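Local coordinates for SPbeta prophage-derived aminoglycoside N(3')-acetyltransferase-like protein YokD (Bacillus subtilis, PDB 2NYG) that is a homodimer that binds coenzyme A, probably transfers acetyl groups to aminoglycoside antibiotics and may contribute to antibiotic resistance, at residues 51-56 / 117-122; 69-74 / 110-115; 130-135 / 197-202; 183-188 / 219-224. All blocks are in the same frame, centred on the assembly; numbering follows the deposited sequence.

Interaction 1: 51-56 / 117-122; sequences AVIQAL and ELFRSY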
# COMPACT_ATOMS: atom_id res chain seq x y z
N ALA A 51 -0.75 -13.11 -2.01
CA ALA A 51 -0.47 -14.53 -2.04
C ALA A 51 0.71 -14.87 -1.14
O ALA A 51 0.77 -15.97 -0.57
CB ALA A 51 -0.18 -14.96 -3.47
N VAL A 52 1.64 -13.94 -0.99
CA VAL A 52 2.80 -14.21 -0.15
C VAL A 52 2.38 -14.07 1.30
O VAL A 52 2.81 -14.84 2.14
CB VAL A 52 3.99 -13.24 -0.47
CG1 VAL A 52 5.21 -13.56 0.41
CG2 VAL A 52 4.37 -13.38 -1.93
N ILE A 53 1.52 -13.10 1.58
CA ILE A 53 1.05 -12.88 2.94
C ILE A 53 0.24 -14.07 3.46
O ILE A 53 0.37 -14.46 4.60
CB ILE A 53 0.17 -11.64 3.02
CG1 ILE A 53 0.97 -10.40 2.64
CG2 ILE A 53 -0.42 -11.52 4.42
CD1 ILE A 53 0.12 -9.17 2.51
N GLN A 54 -0.59 -14.63 2.60
CA GLN A 54 -1.43 -15.75 2.99
C GLN A 54 -0.61 -17.01 3.16
O GLN A 54 -0.93 -17.87 3.98
CB GLN A 54 -2.51 -15.93 1.94
CG GLN A 54 -3.24 -14.63 1.71
CD GLN A 54 -4.36 -14.75 0.71
OE1 GLN A 54 -4.20 -15.35 -0.35
NE2 GLN A 54 -5.49 -14.16 1.04
N ALA A 55 0.46 -17.12 2.38
CA ALA A 55 1.33 -18.28 2.47
C ALA A 55 2.04 -18.21 3.81
O ALA A 55 2.31 -19.23 4.45
CB ALA A 55 2.34 -18.26 1.32
N LEU A 56 2.35 -17.00 4.26
CA LEU A 56 3.01 -16.83 5.53
C LEU A 56 2.05 -17.19 6.64
O LEU A 56 2.43 -17.85 7.61
CB LEU A 56 3.48 -15.38 5.69
CG LEU A 56 4.89 -15.14 5.15
CD1 LEU A 56 5.10 -13.68 4.79
CD2 LEU A 56 5.89 -15.60 6.20
N GLU A 117 3.88 -2.98 2.90
CA GLU A 117 2.93 -1.90 2.71
C GLU A 117 1.50 -2.43 2.65
O GLU A 117 0.57 -1.80 3.15
CB GLU A 117 3.27 -1.10 1.44
CG GLU A 117 2.31 0.05 1.16
CD GLU A 117 2.30 1.12 2.25
OE1 GLU A 117 2.70 0.84 3.39
OE2 GLU A 117 1.87 2.25 1.96
N LEU A 118 1.33 -3.59 2.04
CA LEU A 118 0.02 -4.20 1.95
C LEU A 118 -0.31 -4.91 3.26
O LEU A 118 -1.45 -4.91 3.71
CB LEU A 118 -0.01 -5.20 0.81
CG LEU A 118 -1.38 -5.85 0.72
CD1 LEU A 118 -2.42 -4.80 0.36
CD2 LEU A 118 -1.34 -6.96 -0.30
N PHE A 119 0.70 -5.52 3.86
CA PHE A 119 0.51 -6.26 5.10
C PHE A 119 0.01 -5.39 6.24
O PHE A 119 -0.69 -5.86 7.14
CB PHE A 119 1.81 -6.95 5.50
CG PHE A 119 1.66 -7.84 6.69
CD1 PHE A 119 0.86 -8.99 6.62
CD2 PHE A 119 2.28 -7.52 7.89
CE1 PHE A 119 0.68 -9.79 7.73
CE2 PHE A 119 2.10 -8.32 9.01
CZ PHE A 119 1.30 -9.45 8.92
N ARG A 120 0.38 -4.11 6.21
CA ARG A 120 -0.01 -3.19 7.27
C ARG A 120 -1.50 -2.89 7.31
O ARG A 120 -2.03 -2.56 8.35
CB ARG A 120 0.77 -1.87 7.18
CG ARG A 120 0.52 -1.07 5.90
CD ARG A 120 1.14 0.32 5.99
NE ARG A 120 0.13 1.36 6.18
CZ ARG A 120 -0.27 2.19 5.23
NH1 ARG A 120 0.25 2.11 4.01
NH2 ARG A 120 -1.20 3.11 5.48
N SER A 121 -2.17 -3.00 6.18
CA SER A 121 -3.60 -2.73 6.19
C SER A 121 -4.35 -3.99 5.78
O SER A 121 -5.37 -3.94 5.09
CB SER A 121 -3.93 -1.58 5.25
OG SER A 121 -3.71 -1.96 3.90
N TYR A 122 -3.81 -5.13 6.21
CA TYR A 122 -4.41 -6.44 5.95
C TYR A 122 -5.31 -6.76 7.14
O TYR A 122 -5.00 -6.40 8.28
CB TYR A 122 -3.31 -7.50 5.82
CG TYR A 122 -3.78 -8.80 5.20
CD1 TYR A 122 -3.99 -8.90 3.83
CD2 TYR A 122 -3.97 -9.94 5.99
CE1 TYR A 122 -4.38 -10.12 3.25
CE2 TYR A 122 -4.36 -11.16 5.41
CZ TYR A 122 -4.56 -11.24 4.04
OH TYR A 122 -4.91 -12.43 3.46
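The branched end of Ile-53 is the apolar centre of this contact, fitted between Phe-119, Leu-118 and Tyr-122. The gamma methyl CG2 does most of the work. It meets the edge of the Phe-119 ring, with CG2 to CD1 at 3.6 Å, and stays near that ring's plane. The same methyl lies over the face of the Tyr-122 ring. Ile-53 CG2 stands 4.0 Å from the ring centroid and 9° off the ring normal, a clear CH-pi contact. Two aromatic rings thus share one methyl, one by its edge and one by its face. CG2 is anti to the backbone N of Ile-53 (chi1 -63°, measured to CG1). The other branch ends at CD1, which packs on CD2 of Leu-118 at 3.9 Å.

Further out the contact turns polar. Gln-54 is the next residue on the helix. Its side chain and that of Tyr-122 cross at about a right angle, amide and ring planes 82° apart. Gln-54 NE2 donates to Tyr-122 OH at 3.0 Å, and the phenol oxygen lies close to the amide plane. Tyr-122 therefore serves both halves of the contact, its face apolar and its hydroxyl polar. It closes a type I beta turn that begins at Phe-119.

Helix 48-60 here packs against helix 114-119 and the turn Phe-119 to Tyr-122. Helix 15-25 touches Val-52 and Ala-55 on helix 48-60. Strand 135-139 backs Phe-119 through Val-136 and Trp-138. Tyr-105 of the second subunit meets the Tyr-122 ring, so the contact borders the dimer interface.

Interaction 2: 69-74 / 110-115; sequences PSQSVE and RGMGQI. With COA (coenzyme A), chain G.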
# COMPACT_ATOMS: atom_id res chain seq x y z
N PRO A 69 8.70 -4.94 9.98
CA PRO A 69 9.06 -3.57 10.30
C PRO A 69 8.26 -2.70 9.35
O PRO A 69 8.15 -3.02 8.18
CB PRO A 69 10.56 -3.55 10.03
CG PRO A 69 10.67 -4.43 8.85
CD PRO A 69 9.77 -5.59 9.20
N SER A 70 7.67 -1.62 9.86
CA SER A 70 6.87 -0.75 9.00
C SER A 70 7.22 0.71 9.19
O SER A 70 6.35 1.55 9.39
CB SER A 70 5.39 -0.97 9.30
OG SER A 70 5.13 -0.83 10.68
N GLN A 71 8.52 0.98 9.11
CA GLN A 71 9.10 2.31 9.28
C GLN A 71 8.59 3.39 8.32
O GLN A 71 8.31 3.13 7.16
CB GLN A 71 10.61 2.22 9.16
CG GLN A 71 11.25 1.32 10.20
CD GLN A 71 12.69 1.02 9.87
OE1 GLN A 71 13.31 1.75 9.10
NE2 GLN A 71 13.24 -0.04 10.46
N SER A 72 8.51 4.61 8.84
CA SER A 72 8.06 5.77 8.09
C SER A 72 9.06 6.89 8.40
O SER A 72 8.71 7.97 8.90
CB SER A 72 6.65 6.16 8.53
OG SER A 72 6.56 6.24 9.94
N VAL A 73 10.32 6.58 8.10
CA VAL A 73 11.46 7.45 8.31
C VAL A 73 11.33 8.87 7.76
O VAL A 73 12.00 9.78 8.23
CB VAL A 73 12.72 6.78 7.72
CG1 VAL A 73 13.95 7.62 7.97
CG2 VAL A 73 12.90 5.42 8.35
N GLU A 74 10.46 9.06 6.76
CA GLU A 74 10.25 10.37 6.14
C GLU A 74 9.64 11.42 7.06
O GLU A 74 9.69 12.62 6.76
CB GLU A 74 9.36 10.22 4.90
CG GLU A 74 9.99 9.44 3.77
CD GLU A 74 9.58 7.99 3.77
OE1 GLU A 74 9.09 7.50 4.81
OE2 GLU A 74 9.75 7.35 2.72
N ARG A 110 9.46 3.45 1.29
CA ARG A 110 9.61 2.61 0.10
C ARG A 110 10.54 1.40 0.26
O ARG A 110 10.26 0.31 -0.27
CB ARG A 110 10.07 3.46 -1.08
CG ARG A 110 9.50 4.88 -1.09
CD ARG A 110 8.03 4.94 -0.72
NE ARG A 110 7.16 4.17 -1.61
CZ ARG A 110 6.73 4.59 -2.80
NH1 ARG A 110 7.10 5.78 -3.26
NH2 ARG A 110 5.92 3.82 -3.51
N GLY A 111 11.65 1.59 0.96
CA GLY A 111 12.59 0.50 1.15
C GLY A 111 12.07 -0.70 1.92
O GLY A 111 12.67 -1.77 1.84
N MET A 112 10.97 -0.54 2.65
CA MET A 112 10.39 -1.64 3.43
C MET A 112 9.76 -2.73 2.57
O MET A 112 9.56 -3.86 3.02
CB MET A 112 9.33 -1.10 4.40
CG MET A 112 9.86 -0.10 5.39
SD MET A 112 11.12 -0.81 6.44
CE MET A 112 10.35 -0.72 7.94
N GLY A 113 9.42 -2.39 1.33
CA GLY A 113 8.84 -3.37 0.44
C GLY A 113 7.34 -3.28 0.25
O GLY A 113 6.63 -2.75 1.09
N GLN A 114 6.87 -3.81 -0.87
CA GLN A 114 5.45 -3.80 -1.19
C GLN A 114 4.66 -4.68 -0.25
O GLN A 114 3.58 -4.30 0.21
CB GLN A 114 5.25 -4.25 -2.64
CG GLN A 114 5.64 -3.18 -3.64
CD GLN A 114 5.30 -3.52 -5.07
OE1 GLN A 114 4.57 -4.48 -5.34
NE2 GLN A 114 5.83 -2.72 -6.00
N ILE A 115 5.19 -5.86 0.05
CA ILE A 115 4.52 -6.79 0.95
C ILE A 115 4.19 -6.16 2.30
O ILE A 115 3.08 -6.31 2.81
CB ILE A 115 5.37 -8.04 1.16
CG1 ILE A 115 5.30 -8.90 -0.10
CG2 ILE A 115 4.88 -8.82 2.35
CD1 ILE A 115 6.42 -9.93 -0.21
N1A COA G . 5.77 -11.36 -8.42
C2A COA G . 7.08 -10.88 -8.29
N3A COA G . 7.30 -9.52 -8.33
C4A COA G . 6.25 -8.64 -8.51
C5A COA G . 4.92 -9.08 -8.63
C6A COA G . 4.68 -10.46 -8.59
N6A COA G . 3.45 -10.94 -8.71
N7A COA G . 4.12 -7.98 -8.78
C8A COA G . 4.92 -6.87 -8.75
N9A COA G . 6.25 -7.30 -8.58
C1B COA G . 7.50 -6.50 -8.49
C2B COA G . 7.46 -5.04 -9.02
O2B COA G . 7.39 -4.92 -10.45
C3B COA G . 8.74 -4.46 -8.44
O3B COA G . 9.76 -4.80 -9.43
P3B COA G . 10.83 -3.76 -10.08
O7A COA G . 10.66 -2.35 -9.46
O8A COA G . 10.56 -3.60 -11.56
O9A COA G . 12.22 -4.32 -9.86
C4B COA G . 8.92 -5.20 -7.09
O4B COA G . 8.13 -6.40 -7.20
C5B COA G . 8.44 -4.39 -5.83
O5B COA G . 8.69 -5.24 -4.68
P1A COA G . 9.40 -4.65 -3.39
O1A COA G . 9.59 -5.70 -2.35
O2A COA G . 8.60 -3.46 -2.84
O3A COA G . 10.73 -4.10 -3.98
P2A COA G . 12.02 -4.97 -4.39
O4A COA G . 12.28 -4.75 -5.84
O5A COA G . 11.87 -6.46 -4.12
O6A COA G . 13.09 -4.28 -3.38
CBP COA G . 13.55 -4.14 -0.89
CCP COA G . 13.56 -4.96 -2.21
CDP COA G . 13.60 -2.62 -1.18
CEP COA G . 12.26 -4.55 -0.14
CAP COA G . 14.88 -4.43 -0.12
OAP COA G . 15.68 -5.30 -0.95
C9P COA G . 14.72 -5.09 1.27
O9P COA G . 15.31 -6.31 1.41
N8P COA G . 14.03 -4.58 2.33
C7P COA G . 13.78 -5.38 3.55
C6P COA G . 12.37 -5.32 4.16
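Met-112 packs on Pro-69 and Gln-71 in an apolar contact between the end of strand 65-69 and the turn that leads into helix 114-119. In this antibiotic N-acetyltransferase fold, that turn is part of the coenzyme A site. No hydrogen bond joins the two segments. The link is the thioether tail of Met-112, bent at chi2 (-62°) and again at chi3. Its terminal methyl CE meets Pro-69 CB at 3.5 Å. It also sits beside the aliphatic part of Gln-71, which crosses the Met-112 chain at about a right angle. The exact place of this methyl is doubtful, because it is modelled too near the Gln-71 backbone. At the solvent-exposed end, Glu-74 comes near the Arg-110 backbone, while its carboxylate OE1 is hydrogen-bonded to Thr-109.

The other side of the 110-115 segment holds the cofactor. A 3-10 turn at 110-112 is closed by Gly-113 N bonding to Arg-110 O at 3.2 Å. Next to it, Gly-111 O accepts a nearly straight bond from the pantetheine amide, COA N8P, at 3.2 Å. Gly-113 is the N-cap of helix 114-119. At its backbone angles, with phi positive at 102°, a beta carbon would be jammed against the carbonyl of Met-112, which calls for glycine. Gln-114 binds coenzyme A, and its extended side chain runs past the cofactor's C5B. The start of helix 114-119 probably steadies the negative charge of the nearby phosphate. Gln-114 N donates to the phosphate oxygen O2A of COA at 2.6 Å in a bent bond, N-H...O angle 131°.

Interaction 3: 130-135 / 197-202; sequences HPNYSF and INRGAP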
# COMPACT_ATOMS: atom_id res chain seq x y z
N HIS A 130 5.00 4.09 17.01
CA HIS A 130 6.18 4.93 16.81
C HIS A 130 6.08 5.59 15.44
O HIS A 130 5.67 4.96 14.46
CB HIS A 130 7.45 4.11 16.94
CG HIS A 130 8.66 4.93 17.24
ND1 HIS A 130 9.36 5.61 16.26
CD2 HIS A 130 9.26 5.23 18.42
CE1 HIS A 130 10.33 6.30 16.83
NE2 HIS A 130 10.29 6.09 18.13
N PRO A 131 6.46 6.87 15.33
CA PRO A 131 6.42 7.64 14.08
C PRO A 131 7.48 7.30 13.03
O PRO A 131 7.31 7.62 11.84
CB PRO A 131 6.52 9.07 14.58
CG PRO A 131 7.40 8.94 15.76
CD PRO A 131 6.81 7.74 16.46
N ASN A 132 8.57 6.66 13.46
CA ASN A 132 9.61 6.30 12.52
C ASN A 132 9.89 4.81 12.45
O ASN A 132 10.03 4.26 11.37
CB ASN A 132 10.92 7.00 12.87
CG ASN A 132 10.85 8.50 12.69
OD1 ASN A 132 10.01 9.03 11.96
ND2 ASN A 132 11.77 9.19 13.34
N TYR A 133 9.96 4.16 13.60
CA TYR A 133 10.29 2.74 13.64
C TYR A 133 9.16 1.84 14.13
O TYR A 133 9.33 1.05 15.06
CB TYR A 133 11.51 2.56 14.52
CG TYR A 133 12.64 3.51 14.16
CD1 TYR A 133 13.24 3.47 12.89
CD2 TYR A 133 13.14 4.42 15.10
CE1 TYR A 133 14.31 4.32 12.57
CE2 TYR A 133 14.21 5.27 14.78
CZ TYR A 133 14.78 5.21 13.51
OH TYR A 133 15.82 6.04 13.19
N SER A 134 8.01 1.95 13.49
CA SER A 134 6.87 1.13 13.87
C SER A 134 7.02 -0.26 13.29
O SER A 134 7.80 -0.48 12.37
CB SER A 134 5.56 1.75 13.36
OG SER A 134 5.70 2.20 12.02
N PHE A 135 6.27 -1.19 13.87
CA PHE A 135 6.24 -2.56 13.42
C PHE A 135 4.77 -2.90 13.23
O PHE A 135 3.88 -2.17 13.69
CB PHE A 135 6.85 -3.50 14.46
CG PHE A 135 8.33 -3.42 14.54
CD1 PHE A 135 9.13 -4.29 13.81
CD2 PHE A 135 8.95 -2.48 15.37
CE1 PHE A 135 10.53 -4.23 13.90
CE2 PHE A 135 10.33 -2.40 15.47
CZ PHE A 135 11.12 -3.29 14.74
N ILE A 197 21.74 11.25 19.13
CA ILE A 197 21.26 12.35 18.31
C ILE A 197 19.86 12.79 18.74
O ILE A 197 19.15 12.06 19.43
CB ILE A 197 21.23 11.98 16.81
CG1 ILE A 197 20.47 10.68 16.59
CG2 ILE A 197 22.64 11.87 16.28
CD1 ILE A 197 20.39 10.26 15.13
N ASN A 198 19.50 14.00 18.34
CA ASN A 198 18.20 14.57 18.66
C ASN A 198 17.36 14.48 17.41
O ASN A 198 17.78 14.95 16.36
CB ASN A 198 18.36 16.04 19.05
CG ASN A 198 19.14 16.22 20.33
OD1 ASN A 198 18.63 15.99 21.42
ND2 ASN A 198 20.40 16.62 20.20
N ARG A 199 16.20 13.85 17.52
CA ARG A 199 15.31 13.71 16.38
C ARG A 199 13.98 14.41 16.65
O ARG A 199 13.65 14.75 17.79
CB ARG A 199 15.08 12.24 16.04
CG ARG A 199 16.26 11.56 15.39
CD ARG A 199 16.08 10.05 15.34
NE ARG A 199 15.10 9.62 14.35
CZ ARG A 199 15.29 9.67 13.03
NH1 ARG A 199 16.43 10.13 12.54
NH2 ARG A 199 14.34 9.27 12.20
N GLY A 200 13.23 14.64 15.58
CA GLY A 200 11.95 15.29 15.72
C GLY A 200 10.94 14.72 14.75
O GLY A 200 11.30 14.25 13.66
N ALA A 201 9.67 14.74 15.14
CA ALA A 201 8.62 14.21 14.28
C ALA A 201 7.23 14.71 14.64
O ALA A 201 6.97 15.10 15.78
CB ALA A 201 8.64 12.69 14.32
N PRO A 202 6.33 14.71 13.65
CA PRO A 202 4.94 15.14 13.82
C PRO A 202 4.20 14.06 14.61
O PRO A 202 4.28 12.88 14.29
CB PRO A 202 4.44 15.23 12.39
CG PRO A 202 5.67 15.59 11.63
CD PRO A 202 6.67 14.66 12.23
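Arg-199 reaches from the strand 196-201 to meet Asn-132 and Tyr-133 with two different parts of its guanidinium. The strand is an outer member of a three-stranded antiparallel sheet. Residues 130-135 form the loop that leads into strand 135-139 of the main mixed sheet, so the contact joins the two sheets.

The Tyr-133 hydroxyl lies over one face of the guanidinium, OH standing 3.6 Å above its plane and over its centre. The two side chains cross at about a right angle, yet their flat groups are only 27° from parallel. Asn-132 meets the guanidinium at its edge, tip to tip, with the amide and guanidinium planes 73° apart. Arg-199 is bent at chi3 (73°), which swings NE out of line with the chain. NE is also hydrogen-bonded to Tyr-214 OH on the adjacent strand 208-217, and this should help to fix the group's rotation.

Along the strand, Pro-131 CG packs on Ala-201 CB at 4.2 Å. Within the loop, Asn-132 CB sits 3.9 Å above the plane of the Tyr-133 ring, over its centre.

The loop is curled round the His-130 imidazole. His-130 NE2 bonds to the carbonyl of Leu-151. The other ring nitrogen, ND1, accepts two backbone bonds, each at 3.1 Å: Asn-132 N is tilted from the imidazole plane, and Tyr-133 N lies far out of it.

Interaction 4: 183-188 / 219-224; sequences CFHLAE and FREELF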
# COMPACT_ATOMS: atom_id res chain seq x y z
N CYS A 183 16.59 -6.48 13.58
CA CYS A 183 16.86 -6.95 14.93
C CYS A 183 18.22 -6.50 15.48
O CYS A 183 18.36 -6.25 16.68
CB CYS A 183 16.75 -8.47 15.01
SG CYS A 183 17.97 -9.35 14.04
N PHE A 184 19.23 -6.40 14.61
CA PHE A 184 20.55 -5.97 15.04
C PHE A 184 20.57 -4.62 15.76
O PHE A 184 21.35 -4.44 16.70
CB PHE A 184 21.51 -5.95 13.85
CG PHE A 184 21.89 -7.31 13.37
CD1 PHE A 184 22.27 -7.51 12.05
CD2 PHE A 184 21.87 -8.40 14.24
CE1 PHE A 184 22.62 -8.78 11.61
CE2 PHE A 184 22.21 -9.66 13.80
CZ PHE A 184 22.59 -9.86 12.49
N HIS A 185 19.73 -3.69 15.32
CA HIS A 185 19.67 -2.39 15.95
C HIS A 185 19.57 -2.55 17.46
O HIS A 185 20.16 -1.78 18.20
CB HIS A 185 18.46 -1.58 15.47
CG HIS A 185 18.60 -0.97 14.11
ND1 HIS A 185 19.57 -0.05 13.80
CD2 HIS A 185 17.85 -1.12 12.99
CE1 HIS A 185 19.41 0.35 12.55
NE2 HIS A 185 18.38 -0.28 12.03
N LEU A 186 18.82 -3.55 17.91
CA LEU A 186 18.66 -3.77 19.34
C LEU A 186 20.00 -3.91 20.07
O LEU A 186 20.18 -3.37 21.17
CB LEU A 186 17.79 -5.00 19.61
CG LEU A 186 17.58 -5.44 21.07
CD1 LEU A 186 16.86 -4.36 21.89
CD2 LEU A 186 16.78 -6.73 21.06
N ALA A 187 20.95 -4.64 19.48
CA ALA A 187 22.26 -4.81 20.08
C ALA A 187 22.94 -3.45 20.31
O ALA A 187 23.65 -3.26 21.30
CB ALA A 187 23.12 -5.69 19.20
N GLU A 188 22.70 -2.50 19.41
CA GLU A 188 23.29 -1.17 19.54
C GLU A 188 22.89 -0.45 20.82
O GLU A 188 23.46 0.59 21.14
CB GLU A 188 22.96 -0.30 18.31
CG GLU A 188 23.73 -0.72 17.06
CD GLU A 188 23.34 0.04 15.81
OE1 GLU A 188 22.15 -0.03 15.41
OE2 GLU A 188 24.21 0.69 15.22
N PHE A 219 22.35 5.09 14.59
CA PHE A 219 22.66 3.74 14.17
C PHE A 219 23.77 3.58 13.17
O PHE A 219 24.08 4.49 12.42
CB PHE A 219 21.39 3.10 13.63
CG PHE A 219 20.25 3.14 14.60
CD1 PHE A 219 18.98 3.54 14.19
CD2 PHE A 219 20.44 2.79 15.92
CE1 PHE A 219 17.93 3.59 15.09
CE2 PHE A 219 19.40 2.84 16.82
CZ PHE A 219 18.14 3.24 16.40
N ARG A 220 24.38 2.40 13.19
CA ARG A 220 25.47 2.05 12.29
C ARG A 220 25.05 0.85 11.45
O ARG A 220 25.80 -0.12 11.29
CB ARG A 220 26.73 1.70 13.08
CG ARG A 220 27.35 2.87 13.83
CD ARG A 220 28.61 2.46 14.52
NE ARG A 220 28.35 1.64 15.69
CZ ARG A 220 29.28 0.92 16.31
NH1 ARG A 220 30.52 0.90 15.86
NH2 ARG A 220 28.96 0.23 17.41
N GLU A 221 23.85 0.92 10.90
CA GLU A 221 23.33 -0.16 10.08
C GLU A 221 24.25 -0.55 8.92
O GLU A 221 24.12 -1.65 8.37
CB GLU A 221 21.93 0.19 9.57
CG GLU A 221 21.86 1.21 8.45
CD GLU A 221 21.49 2.62 8.92
OE1 GLU A 221 21.03 2.77 10.07
OE2 GLU A 221 21.64 3.57 8.12
N GLU A 222 25.19 0.32 8.56
CA GLU A 222 26.10 0.06 7.46
C GLU A 222 26.95 -1.18 7.69
O GLU A 222 27.48 -1.76 6.74
CB GLU A 222 27.04 1.25 7.22
CG GLU A 222 28.07 1.47 8.29
CD GLU A 222 27.65 2.51 9.30
OE1 GLU A 222 26.45 2.83 9.35
OE2 GLU A 222 28.53 3.01 10.04
N LEU A 223 27.06 -1.59 8.95
CA LEU A 223 27.84 -2.76 9.34
C LEU A 223 27.06 -4.09 9.38
O LEU A 223 27.65 -5.17 9.27
CB LEU A 223 28.44 -2.52 10.73
CG LEU A 223 29.39 -1.33 10.90
CD1 LEU A 223 29.72 -1.17 12.37
CD2 LEU A 223 30.65 -1.55 10.08
N PHE A 224 25.73 -4.00 9.52
CA PHE A 224 24.87 -5.17 9.62
C PHE A 224 25.21 -6.27 8.65
O PHE A 224 25.12 -7.44 9.01
CB PHE A 224 23.40 -4.77 9.44
CG PHE A 224 22.86 -3.96 10.59
CD1 PHE A 224 23.70 -3.48 11.59
CD2 PHE A 224 21.50 -3.62 10.64
CE1 PHE A 224 23.22 -2.69 12.61
CE2 PHE A 224 21.00 -2.82 11.67
CZ PHE A 224 21.86 -2.35 12.65
O HOH W 1 26.03 1.62 16.98
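Glu-188 OE2 is gripped by two donors. Arg-220 N gives it a hydrogen bond of 2.7 Å, received on the syn lone pair. Water 1 donates the second, also at 2.7 Å, and accepts one from Arg-220 NE. The arginine side chain is thus tied to the carboxylate through water, while its NH2 forms a salt bridge with Asp-267. The other oxygen, Glu-188 OE1, accepts from His-185 ND1 at 3.0 Å. Glu-188 extends beyond CG (chi2 175°), and its carboxylate joins the histidine to the backbone of the 219-224 segment.

Aromatic rings pack round this polar core. Phe-224 turns its edge to the face of His-185, with centroids 4.8 Å apart. Its own ring is covered on both faces. Phe-184 CB lies over the centre of one face, 3.7 Å from the centroid, and Glu-221 CA lies over the other. The Phe-184 ring then points its edge at the Phe-224 face, the planes 79° apart. Over the face of Phe-219, toward the rim, lies His-185 ND1, and these two side chains cross at about a right angle.

Helix 252-268 backs the cluster, touching Phe-184 and Arg-220. The arrangement is a histidine-carboxylate hydrogen bond set in an aromatic cluster, joining helix 183-187 to the loop before helix 224-234.

In the fold
Interactions 1 and 2 share helix 114-119, and their centres lie 14 Å apart. Interaction 2 falls within the chain span of interaction 1, and the two touch where Val-52 packs on Ile-115. Interaction 3 comes later in the chain but adjoins interaction 2, with centres 13 Å apart. Probable backbone hydrogen bonds between 69-74 and 130-135 connect them. Interactions 3 and 4 alternate along the chain and touch where Tyr-133 OH meets Phe-219. Interactions 1 and 4 lie on opposite sides of the chain's centre, about 26 Å apart between centres. The touching contacts thus tie the cofactor-binding helix start to loops of the mixed sheet, and on to the small antiparallel sheet and helix 183-187.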